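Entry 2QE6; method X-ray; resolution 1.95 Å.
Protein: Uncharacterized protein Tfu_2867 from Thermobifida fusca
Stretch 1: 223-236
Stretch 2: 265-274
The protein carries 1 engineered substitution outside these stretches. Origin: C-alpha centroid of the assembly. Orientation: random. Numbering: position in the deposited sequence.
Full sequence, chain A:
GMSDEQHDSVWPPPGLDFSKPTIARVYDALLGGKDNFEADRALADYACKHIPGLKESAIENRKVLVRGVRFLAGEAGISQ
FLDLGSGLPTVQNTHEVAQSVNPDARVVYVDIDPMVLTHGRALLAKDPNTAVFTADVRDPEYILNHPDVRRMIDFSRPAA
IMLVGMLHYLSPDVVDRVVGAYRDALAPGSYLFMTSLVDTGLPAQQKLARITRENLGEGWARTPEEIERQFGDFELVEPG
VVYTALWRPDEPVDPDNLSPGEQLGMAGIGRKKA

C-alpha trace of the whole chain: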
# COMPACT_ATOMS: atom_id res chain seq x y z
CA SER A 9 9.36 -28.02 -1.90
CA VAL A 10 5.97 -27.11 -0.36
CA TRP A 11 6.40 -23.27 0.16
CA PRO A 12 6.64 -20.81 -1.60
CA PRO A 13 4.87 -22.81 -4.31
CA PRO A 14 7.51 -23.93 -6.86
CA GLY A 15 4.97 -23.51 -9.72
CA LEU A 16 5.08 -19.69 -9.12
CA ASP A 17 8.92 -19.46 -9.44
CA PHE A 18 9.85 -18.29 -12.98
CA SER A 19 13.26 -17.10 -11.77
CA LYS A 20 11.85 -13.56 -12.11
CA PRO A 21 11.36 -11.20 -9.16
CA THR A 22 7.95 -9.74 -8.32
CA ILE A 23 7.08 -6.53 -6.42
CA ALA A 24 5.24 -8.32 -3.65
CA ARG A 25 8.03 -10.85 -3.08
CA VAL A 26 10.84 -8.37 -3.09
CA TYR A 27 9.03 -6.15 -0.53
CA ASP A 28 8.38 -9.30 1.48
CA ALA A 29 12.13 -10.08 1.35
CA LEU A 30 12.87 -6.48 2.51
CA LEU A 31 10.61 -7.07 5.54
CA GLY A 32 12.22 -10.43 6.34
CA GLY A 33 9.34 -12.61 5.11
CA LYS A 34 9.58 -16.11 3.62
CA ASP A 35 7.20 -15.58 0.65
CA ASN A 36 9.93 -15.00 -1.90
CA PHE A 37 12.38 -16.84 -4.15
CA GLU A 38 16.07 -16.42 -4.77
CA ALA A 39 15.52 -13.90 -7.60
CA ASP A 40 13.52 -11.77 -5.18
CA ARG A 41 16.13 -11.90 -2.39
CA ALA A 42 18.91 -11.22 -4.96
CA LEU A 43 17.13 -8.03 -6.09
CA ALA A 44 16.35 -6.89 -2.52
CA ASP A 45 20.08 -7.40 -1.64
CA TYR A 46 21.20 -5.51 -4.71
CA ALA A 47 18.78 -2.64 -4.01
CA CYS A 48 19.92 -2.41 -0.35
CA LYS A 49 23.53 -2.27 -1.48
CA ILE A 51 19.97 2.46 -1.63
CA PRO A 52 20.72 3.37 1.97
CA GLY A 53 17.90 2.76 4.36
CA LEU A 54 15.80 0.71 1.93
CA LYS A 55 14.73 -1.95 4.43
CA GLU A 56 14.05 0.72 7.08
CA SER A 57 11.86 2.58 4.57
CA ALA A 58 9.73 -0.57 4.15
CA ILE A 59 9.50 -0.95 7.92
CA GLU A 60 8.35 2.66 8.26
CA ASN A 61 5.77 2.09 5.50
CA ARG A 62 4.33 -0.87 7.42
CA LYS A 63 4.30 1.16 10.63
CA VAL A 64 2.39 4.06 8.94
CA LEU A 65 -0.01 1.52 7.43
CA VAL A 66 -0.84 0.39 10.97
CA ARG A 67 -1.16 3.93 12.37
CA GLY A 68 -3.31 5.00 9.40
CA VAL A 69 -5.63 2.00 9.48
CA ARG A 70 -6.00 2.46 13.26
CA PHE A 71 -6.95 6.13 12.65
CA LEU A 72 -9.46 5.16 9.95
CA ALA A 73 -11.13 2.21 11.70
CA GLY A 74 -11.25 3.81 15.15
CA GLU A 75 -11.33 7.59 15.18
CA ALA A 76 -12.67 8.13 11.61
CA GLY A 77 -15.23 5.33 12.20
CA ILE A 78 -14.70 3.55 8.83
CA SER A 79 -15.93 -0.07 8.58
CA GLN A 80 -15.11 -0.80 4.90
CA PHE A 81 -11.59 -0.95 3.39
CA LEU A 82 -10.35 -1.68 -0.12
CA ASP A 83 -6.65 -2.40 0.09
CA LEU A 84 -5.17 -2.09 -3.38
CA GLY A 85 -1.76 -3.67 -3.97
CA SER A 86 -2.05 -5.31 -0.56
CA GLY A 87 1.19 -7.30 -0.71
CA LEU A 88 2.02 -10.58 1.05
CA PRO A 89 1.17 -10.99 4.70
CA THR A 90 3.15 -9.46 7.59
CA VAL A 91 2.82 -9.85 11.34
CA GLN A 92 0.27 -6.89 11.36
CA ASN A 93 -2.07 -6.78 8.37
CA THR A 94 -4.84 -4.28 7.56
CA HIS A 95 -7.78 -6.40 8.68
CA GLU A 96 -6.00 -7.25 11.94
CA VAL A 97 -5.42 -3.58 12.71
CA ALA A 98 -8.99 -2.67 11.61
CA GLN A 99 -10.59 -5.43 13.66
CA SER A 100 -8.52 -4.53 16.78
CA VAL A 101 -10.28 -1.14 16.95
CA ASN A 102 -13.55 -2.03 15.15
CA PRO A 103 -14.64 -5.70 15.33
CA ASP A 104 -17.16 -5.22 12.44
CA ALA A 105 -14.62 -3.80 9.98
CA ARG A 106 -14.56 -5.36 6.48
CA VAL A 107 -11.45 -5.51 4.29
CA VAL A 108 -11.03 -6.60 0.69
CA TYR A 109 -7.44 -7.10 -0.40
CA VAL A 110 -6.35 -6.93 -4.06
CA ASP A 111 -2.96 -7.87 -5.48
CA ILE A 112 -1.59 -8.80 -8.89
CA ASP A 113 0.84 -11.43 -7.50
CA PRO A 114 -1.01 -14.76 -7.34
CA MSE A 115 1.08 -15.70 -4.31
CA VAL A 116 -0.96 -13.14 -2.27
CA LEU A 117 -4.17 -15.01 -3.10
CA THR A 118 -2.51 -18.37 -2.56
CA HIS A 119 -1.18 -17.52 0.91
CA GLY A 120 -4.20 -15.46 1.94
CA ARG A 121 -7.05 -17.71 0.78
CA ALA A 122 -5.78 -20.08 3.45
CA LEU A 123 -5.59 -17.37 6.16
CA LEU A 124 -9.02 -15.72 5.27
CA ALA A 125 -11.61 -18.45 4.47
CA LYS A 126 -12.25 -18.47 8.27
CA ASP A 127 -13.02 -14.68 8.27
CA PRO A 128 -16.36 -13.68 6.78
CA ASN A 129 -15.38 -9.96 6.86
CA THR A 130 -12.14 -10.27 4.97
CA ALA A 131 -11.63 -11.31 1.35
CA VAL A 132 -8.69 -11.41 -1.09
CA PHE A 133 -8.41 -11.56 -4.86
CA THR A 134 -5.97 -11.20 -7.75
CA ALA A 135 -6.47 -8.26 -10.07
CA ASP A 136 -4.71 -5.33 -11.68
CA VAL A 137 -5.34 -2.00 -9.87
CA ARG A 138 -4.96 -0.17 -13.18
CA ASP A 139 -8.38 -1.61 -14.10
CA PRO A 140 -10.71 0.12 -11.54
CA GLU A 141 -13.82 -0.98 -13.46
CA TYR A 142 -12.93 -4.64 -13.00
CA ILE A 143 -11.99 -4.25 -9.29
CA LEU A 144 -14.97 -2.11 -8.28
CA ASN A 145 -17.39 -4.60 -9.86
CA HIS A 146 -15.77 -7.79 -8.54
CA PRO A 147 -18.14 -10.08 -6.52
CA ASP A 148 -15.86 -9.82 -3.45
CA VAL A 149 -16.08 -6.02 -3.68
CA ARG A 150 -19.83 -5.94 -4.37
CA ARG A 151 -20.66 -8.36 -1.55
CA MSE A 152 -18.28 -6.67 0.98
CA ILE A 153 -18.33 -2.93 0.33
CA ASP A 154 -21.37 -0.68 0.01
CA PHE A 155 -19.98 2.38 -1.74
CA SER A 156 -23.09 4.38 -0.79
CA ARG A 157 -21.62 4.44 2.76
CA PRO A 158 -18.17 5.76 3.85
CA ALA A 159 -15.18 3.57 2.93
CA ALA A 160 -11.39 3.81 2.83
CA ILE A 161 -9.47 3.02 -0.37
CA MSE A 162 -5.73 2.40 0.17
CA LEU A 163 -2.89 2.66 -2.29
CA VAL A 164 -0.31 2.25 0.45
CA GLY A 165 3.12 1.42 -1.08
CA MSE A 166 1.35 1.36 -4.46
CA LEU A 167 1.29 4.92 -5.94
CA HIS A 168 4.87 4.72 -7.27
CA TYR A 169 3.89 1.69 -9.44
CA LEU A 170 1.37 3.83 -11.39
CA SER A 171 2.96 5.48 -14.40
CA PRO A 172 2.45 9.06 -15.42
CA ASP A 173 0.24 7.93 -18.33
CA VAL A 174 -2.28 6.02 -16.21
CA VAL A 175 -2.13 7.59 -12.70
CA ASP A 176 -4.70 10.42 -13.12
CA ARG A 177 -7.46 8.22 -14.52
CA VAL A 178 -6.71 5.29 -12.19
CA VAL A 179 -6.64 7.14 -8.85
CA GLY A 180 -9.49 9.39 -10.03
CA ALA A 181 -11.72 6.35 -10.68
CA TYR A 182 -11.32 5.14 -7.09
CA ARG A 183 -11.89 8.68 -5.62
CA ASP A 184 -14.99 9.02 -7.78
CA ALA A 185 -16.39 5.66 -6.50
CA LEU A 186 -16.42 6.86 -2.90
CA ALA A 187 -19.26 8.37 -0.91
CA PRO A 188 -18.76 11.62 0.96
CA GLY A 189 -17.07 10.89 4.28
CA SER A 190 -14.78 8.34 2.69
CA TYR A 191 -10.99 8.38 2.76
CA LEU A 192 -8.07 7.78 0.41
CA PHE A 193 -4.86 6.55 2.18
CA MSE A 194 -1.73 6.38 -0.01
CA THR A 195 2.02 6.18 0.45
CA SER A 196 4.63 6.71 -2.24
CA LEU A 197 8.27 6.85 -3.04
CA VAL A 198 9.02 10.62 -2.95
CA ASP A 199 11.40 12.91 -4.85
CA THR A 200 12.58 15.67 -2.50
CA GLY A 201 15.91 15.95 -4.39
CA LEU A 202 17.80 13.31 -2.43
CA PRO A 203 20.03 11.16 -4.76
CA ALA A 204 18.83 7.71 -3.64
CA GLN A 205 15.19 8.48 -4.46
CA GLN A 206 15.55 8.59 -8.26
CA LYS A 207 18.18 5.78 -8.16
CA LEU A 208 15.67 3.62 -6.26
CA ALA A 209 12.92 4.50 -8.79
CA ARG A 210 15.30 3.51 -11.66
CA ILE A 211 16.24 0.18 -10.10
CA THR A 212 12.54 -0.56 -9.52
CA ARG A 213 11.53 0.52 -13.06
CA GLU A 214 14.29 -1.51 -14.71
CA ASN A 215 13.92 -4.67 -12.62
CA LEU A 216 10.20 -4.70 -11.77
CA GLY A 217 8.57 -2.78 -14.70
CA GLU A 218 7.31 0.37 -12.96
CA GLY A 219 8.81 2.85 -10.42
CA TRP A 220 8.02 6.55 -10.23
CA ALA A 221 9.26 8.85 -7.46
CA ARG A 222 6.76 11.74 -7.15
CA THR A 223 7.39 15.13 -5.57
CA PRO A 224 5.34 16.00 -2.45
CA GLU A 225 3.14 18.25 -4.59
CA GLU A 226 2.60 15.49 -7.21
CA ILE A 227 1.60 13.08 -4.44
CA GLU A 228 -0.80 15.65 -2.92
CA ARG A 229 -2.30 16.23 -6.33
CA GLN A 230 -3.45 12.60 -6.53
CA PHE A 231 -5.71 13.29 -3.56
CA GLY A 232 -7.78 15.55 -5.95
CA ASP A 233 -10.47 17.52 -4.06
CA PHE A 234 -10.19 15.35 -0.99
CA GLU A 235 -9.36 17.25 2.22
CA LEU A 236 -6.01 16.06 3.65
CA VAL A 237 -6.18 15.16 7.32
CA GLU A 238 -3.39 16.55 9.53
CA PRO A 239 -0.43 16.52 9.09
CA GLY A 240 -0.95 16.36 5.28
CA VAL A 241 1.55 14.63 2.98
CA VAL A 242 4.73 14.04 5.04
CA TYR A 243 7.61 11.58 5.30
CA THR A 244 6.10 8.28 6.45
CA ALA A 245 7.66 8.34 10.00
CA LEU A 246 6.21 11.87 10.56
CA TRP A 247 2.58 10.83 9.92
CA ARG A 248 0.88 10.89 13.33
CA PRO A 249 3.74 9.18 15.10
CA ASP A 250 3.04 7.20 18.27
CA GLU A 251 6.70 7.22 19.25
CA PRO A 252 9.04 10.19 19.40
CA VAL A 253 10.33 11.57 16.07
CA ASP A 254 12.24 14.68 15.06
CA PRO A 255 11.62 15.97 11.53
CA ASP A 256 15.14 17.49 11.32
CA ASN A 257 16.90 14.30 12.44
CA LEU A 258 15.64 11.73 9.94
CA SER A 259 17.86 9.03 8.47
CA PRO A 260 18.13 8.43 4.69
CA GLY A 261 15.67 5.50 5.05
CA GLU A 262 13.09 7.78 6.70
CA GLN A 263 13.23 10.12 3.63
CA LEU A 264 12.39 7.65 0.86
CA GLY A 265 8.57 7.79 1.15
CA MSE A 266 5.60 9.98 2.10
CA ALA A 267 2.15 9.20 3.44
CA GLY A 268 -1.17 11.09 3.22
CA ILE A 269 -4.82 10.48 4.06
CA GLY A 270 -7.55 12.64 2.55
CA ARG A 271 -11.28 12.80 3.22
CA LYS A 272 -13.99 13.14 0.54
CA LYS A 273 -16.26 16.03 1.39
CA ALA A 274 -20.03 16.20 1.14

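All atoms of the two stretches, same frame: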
# COMPACT_ATOMS: atom_id res chain seq x y z
N THR A 223 7.21 14.04 -6.53
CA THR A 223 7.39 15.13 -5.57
C THR A 223 6.25 15.18 -4.55
O THR A 223 5.18 14.66 -4.80
CB THR A 223 7.46 16.48 -6.24
OG1 THR A 223 6.18 16.78 -6.79
CG2 THR A 223 8.53 16.51 -7.34
N PRO A 224 6.47 15.83 -3.39
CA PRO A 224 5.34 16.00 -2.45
C PRO A 224 4.09 16.62 -3.08
O PRO A 224 2.99 16.19 -2.77
CB PRO A 224 5.93 16.89 -1.36
CG PRO A 224 7.39 16.57 -1.41
CD PRO A 224 7.71 16.37 -2.83
N GLU A 225 4.26 17.59 -3.96
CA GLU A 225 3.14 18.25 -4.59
C GLU A 225 2.42 17.31 -5.57
O GLU A 225 1.20 17.33 -5.67
CB GLU A 225 3.64 19.48 -5.34
CG GLU A 225 4.28 20.58 -4.42
CD GLU A 225 5.65 20.24 -3.73
OE1 GLU A 225 6.49 19.43 -4.22
OE2 GLU A 225 5.89 20.82 -2.63
N GLU A 226 3.18 16.50 -6.30
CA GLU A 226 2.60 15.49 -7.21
C GLU A 226 1.84 14.39 -6.46
O GLU A 226 0.79 13.93 -6.91
CB GLU A 226 3.68 14.91 -8.12
CG GLU A 226 4.04 15.87 -9.24
CD GLU A 226 2.87 16.05 -10.23
OE1 GLU A 226 2.53 15.02 -10.88
OE2 GLU A 226 2.29 17.19 -10.32
N ILE A 227 2.33 14.02 -5.29
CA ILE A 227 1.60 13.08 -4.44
C ILE A 227 0.28 13.73 -3.98
O ILE A 227 -0.79 13.13 -4.13
CB ILE A 227 2.46 12.62 -3.22
CG1 ILE A 227 3.67 11.83 -3.72
CG2 ILE A 227 1.61 11.84 -2.26
CD1 ILE A 227 4.76 11.56 -2.69
N GLU A 228 0.37 14.94 -3.43
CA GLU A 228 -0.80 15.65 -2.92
C GLU A 228 -1.86 15.79 -3.99
O GLU A 228 -3.03 15.64 -3.73
CB GLU A 228 -0.47 17.05 -2.42
CG GLU A 228 0.40 17.13 -1.17
CD GLU A 228 0.77 18.58 -0.79
OE1 GLU A 228 -0.08 19.47 -1.08
OE2 GLU A 228 1.87 18.82 -0.22
N ARG A 229 -1.41 16.06 -5.20
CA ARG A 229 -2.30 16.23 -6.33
C ARG A 229 -3.19 15.02 -6.58
O ARG A 229 -4.31 15.17 -7.07
CB ARG A 229 -1.48 16.51 -7.57
CG ARG A 229 -2.25 16.89 -8.79
CD ARG A 229 -1.29 17.23 -9.93
NE ARG A 229 -1.99 16.96 -11.17
CZ ARG A 229 -1.88 15.84 -11.88
NH1 ARG A 229 -1.04 14.88 -11.54
NH2 ARG A 229 -2.61 15.71 -12.99
N GLN A 230 -2.70 13.84 -6.27
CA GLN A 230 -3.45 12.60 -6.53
C GLN A 230 -4.55 12.37 -5.50
O GLN A 230 -5.36 11.46 -5.63
CB GLN A 230 -2.52 11.40 -6.63
CG GLN A 230 -1.64 11.45 -7.90
CD GLN A 230 -2.42 11.50 -9.14
OE1 GLN A 230 -3.51 10.92 -9.22
NE2 GLN A 230 -1.90 12.23 -10.16
N PHE A 231 -4.58 13.23 -4.48
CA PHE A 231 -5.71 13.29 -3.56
C PHE A 231 -6.87 14.15 -4.14
O PHE A 231 -7.93 14.22 -3.54
CB PHE A 231 -5.24 13.80 -2.19
CG PHE A 231 -4.37 12.81 -1.45
CD1 PHE A 231 -3.01 12.77 -1.65
CD2 PHE A 231 -4.93 11.88 -0.59
CE1 PHE A 231 -2.21 11.84 -1.01
CE2 PHE A 231 -4.13 10.94 0.08
CZ PHE A 231 -2.78 10.93 -0.13
N GLY A 232 -6.68 14.80 -5.30
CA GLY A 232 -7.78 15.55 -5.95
C GLY A 232 -8.38 16.56 -5.00
O GLY A 232 -7.67 17.20 -4.28
N ASP A 233 -9.70 16.67 -4.98
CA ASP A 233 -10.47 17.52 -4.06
C ASP A 233 -10.58 17.02 -2.65
O ASP A 233 -11.30 17.61 -1.86
CB ASP A 233 -11.96 17.56 -4.46
CG ASP A 233 -12.20 18.16 -5.82
OD1 ASP A 233 -11.34 18.93 -6.32
OD2 ASP A 233 -13.29 17.84 -6.37
N PHE A 234 -10.02 15.87 -2.34
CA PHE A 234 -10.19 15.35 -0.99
C PHE A 234 -9.49 16.30 0.00
O PHE A 234 -8.52 16.94 -0.33
CB PHE A 234 -9.63 13.93 -0.89
CG PHE A 234 -10.53 12.86 -1.44
CD1 PHE A 234 -11.38 13.09 -2.51
CD2 PHE A 234 -10.47 11.57 -0.91
CE1 PHE A 234 -12.18 12.06 -3.02
CE2 PHE A 234 -11.27 10.55 -1.40
CZ PHE A 234 -12.11 10.79 -2.46
N GLU A 235 -9.97 16.36 1.24
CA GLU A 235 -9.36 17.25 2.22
C GLU A 235 -8.35 16.46 3.06
O GLU A 235 -8.73 15.55 3.79
CB GLU A 235 -10.45 17.83 3.12
CG GLU A 235 -9.95 18.74 4.21
CD GLU A 235 -11.07 19.32 5.00
OE1 GLU A 235 -11.62 18.61 5.89
OE2 GLU A 235 -11.41 20.48 4.72
N LEU A 236 -7.06 16.82 2.97
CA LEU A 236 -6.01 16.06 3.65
C LEU A 236 -6.19 16.20 5.15
O LEU A 236 -6.41 17.30 5.65
CB LEU A 236 -4.62 16.55 3.26
CG LEU A 236 -4.11 16.20 1.84
CD1 LEU A 236 -2.90 17.07 1.55
CD2 LEU A 236 -3.80 14.71 1.73
N GLY A 265 9.99 7.74 1.44
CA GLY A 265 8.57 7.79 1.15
C GLY A 265 7.75 8.77 1.96
O GLY A 265 8.17 9.19 3.06
N MSE A 266 6.59 9.13 1.40
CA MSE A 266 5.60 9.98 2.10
C MSE A 266 4.27 9.29 2.21
O MSE A 266 3.99 8.41 1.45
CB MSE A 266 5.42 11.33 1.42
CG MSE A 266 6.63 12.21 1.56
SE MSE A 266 6.32 14.06 1.38
CE MSE A 266 8.04 14.74 1.83
N ALA A 267 3.48 9.72 3.19
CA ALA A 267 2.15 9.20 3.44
C ALA A 267 1.17 10.38 3.48
O ALA A 267 1.54 11.49 3.88
CB ALA A 267 2.11 8.48 4.81
N GLY A 268 -0.09 10.13 3.09
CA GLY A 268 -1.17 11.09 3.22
C GLY A 268 -2.50 10.36 3.31
O GLY A 268 -2.65 9.29 2.75
N ILE A 269 -3.44 10.94 4.04
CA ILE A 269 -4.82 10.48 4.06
C ILE A 269 -5.70 11.70 3.82
O ILE A 269 -5.51 12.74 4.45
CB ILE A 269 -5.21 9.84 5.39
CG1 ILE A 269 -4.44 8.55 5.62
CG2 ILE A 269 -6.74 9.51 5.41
CD1 ILE A 269 -4.90 7.80 6.84
N GLY A 270 -6.62 11.58 2.88
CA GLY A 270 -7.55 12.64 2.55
C GLY A 270 -8.99 12.17 2.66
O GLY A 270 -9.29 11.00 2.40
N ARG A 271 -9.87 13.10 3.02
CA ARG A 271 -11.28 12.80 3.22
C ARG A 271 -12.12 13.42 2.09
O ARG A 271 -11.92 14.56 1.72
CB ARG A 271 -11.72 13.34 4.58
CG ARG A 271 -13.14 13.02 4.97
CD ARG A 271 -13.48 13.61 6.31
NE ARG A 271 -13.42 15.07 6.31
CZ ARG A 271 -14.42 15.86 5.94
NH1 ARG A 271 -15.57 15.35 5.56
NH2 ARG A 271 -14.27 17.17 5.95
N LYS A 272 -13.06 12.65 1.55
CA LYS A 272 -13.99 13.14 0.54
C LYS A 272 -15.06 13.95 1.22
O LYS A 272 -15.68 13.50 2.16
CB LYS A 272 -14.64 11.97 -0.23
CG LYS A 272 -15.43 12.42 -1.39
CD LYS A 272 -15.77 11.29 -2.36
CE LYS A 272 -16.30 11.80 -3.69
NZ LYS A 272 -16.56 10.65 -4.63
N LYS A 273 -15.28 15.17 0.76
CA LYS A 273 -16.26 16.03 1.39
C LYS A 273 -17.63 15.79 0.81
O LYS A 273 -17.75 15.38 -0.34
CB LYS A 273 -15.87 17.49 1.19
CG LYS A 273 -14.57 17.83 1.88
CD LYS A 273 -14.36 19.32 2.01
CE LYS A 273 -13.66 19.93 0.80
NZ LYS A 273 -13.92 21.42 0.82
N ALA A 274 -18.66 16.02 1.64
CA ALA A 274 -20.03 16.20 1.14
C ALA A 274 -19.99 17.49 0.31
O ALA A 274 -19.15 18.35 0.59
CB ALA A 274 -21.04 16.32 2.28
OXT ALA A 274 -20.77 17.66 -0.65
O HOH W 1 -13.69 16.31 -1.44
O HOH W 2 -10.29 16.18 6.41

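The most unusual feature of this contact is a pair of glycines in the 265-271 strand, Gly268 and Gly270, whose bare backbone makes room for the aromatic ring of Phe231. The CA-to-CB bond of Phe231 points toward the strand, chi1 is in the m well, and the ring meets the strand closely: Phe231 CZ lies 3.3 Å from Gly268 O, which sits at the ring edge near its plane, and Phe231 CE2 lies 3.8 Å from Gly270 N. A CB built in ideal geometry on Gly268 would fall 2.9 Å from Phe231 CZ, a clash. One on Gly270 would be tight on two sides, 3.2 Å from Phe231 CD2 and 3.2 Å from Phe234 CB.

At Gly270 and Arg271 the chains pair as a short antiparallel ladder. Glu235 and Arg271 form the hydrogen-bonded pair, with Glu235 N donating to Arg271 O at 2.7 Å and Arg271 N donating to Glu235 O at 2.8 Å; both bonds are nearly straight. The next pair, Leu236 with Gly270, is non-hydrogen-bonded, and its CA atoms, Leu236 CA and Gly270 CA, approach to 3.9 Å. Here CA-H...O contacts supplement the ladder: Gly270 CA is 3.4 Å from Glu235 O, and Leu236 CA is 3.5 Å from Ile269 O.

The side chains of Glu235 and Arg271 leave the same face of the sheet, which lets their charged ends meet. Arg271 NH2 donates to Glu235 OE1 at 3.0 Å in a salt bridge, the carboxylate oxygen lying at the guanidinium edge, near its plane. Water 2 ties this pair together further: it donates to Glu235 OE1 at 2.8 Å and to Glu235 O at 3.1 Å, while its bond from Arg271 NE, at 3.3 Å, is weak.

Phe234, just before Glu235, packs where the strand gives way to loop. Lys272 CB stands over one face of its ring, 3.6 Å from Phe234 CZ, in a CH-pi contact only 18° off the ring normal, whereas Gly270 O lies at the ring edge, 3.6 Å from Phe234 CD2. The lysine thus offers its aliphatic portion to the ring; its end leads away, and its amine is hydrogen-bonded elsewhere in the structure. Next to this contact, water 1 bridges the two backbones, donating to Asp233 O at 2.8 Å and accepting from Lys273 N at 2.9 Å.

At the other end the helix packs on the strand through apolar side chains. The CA-to-CB bond of selenomethionine Met266 points toward the helix stretch, and its CE lies 3.8 Å from Pro224 CG, and Ile227 CD1 is 4.2 Å from Met266 CB. Thr223 caps this helix, its OG1 accepting from Glu226 N at 3.1 Å.

Two turns carry the chain from helix to ladder: a type I turn from Arg229 to Gly232 and a type II' turn from Phe231 to Phe234, the latter with Phe234 N donating to Phe231 O at 2.9 Å. Gly232 has positive phi, a conformation that favours glycine.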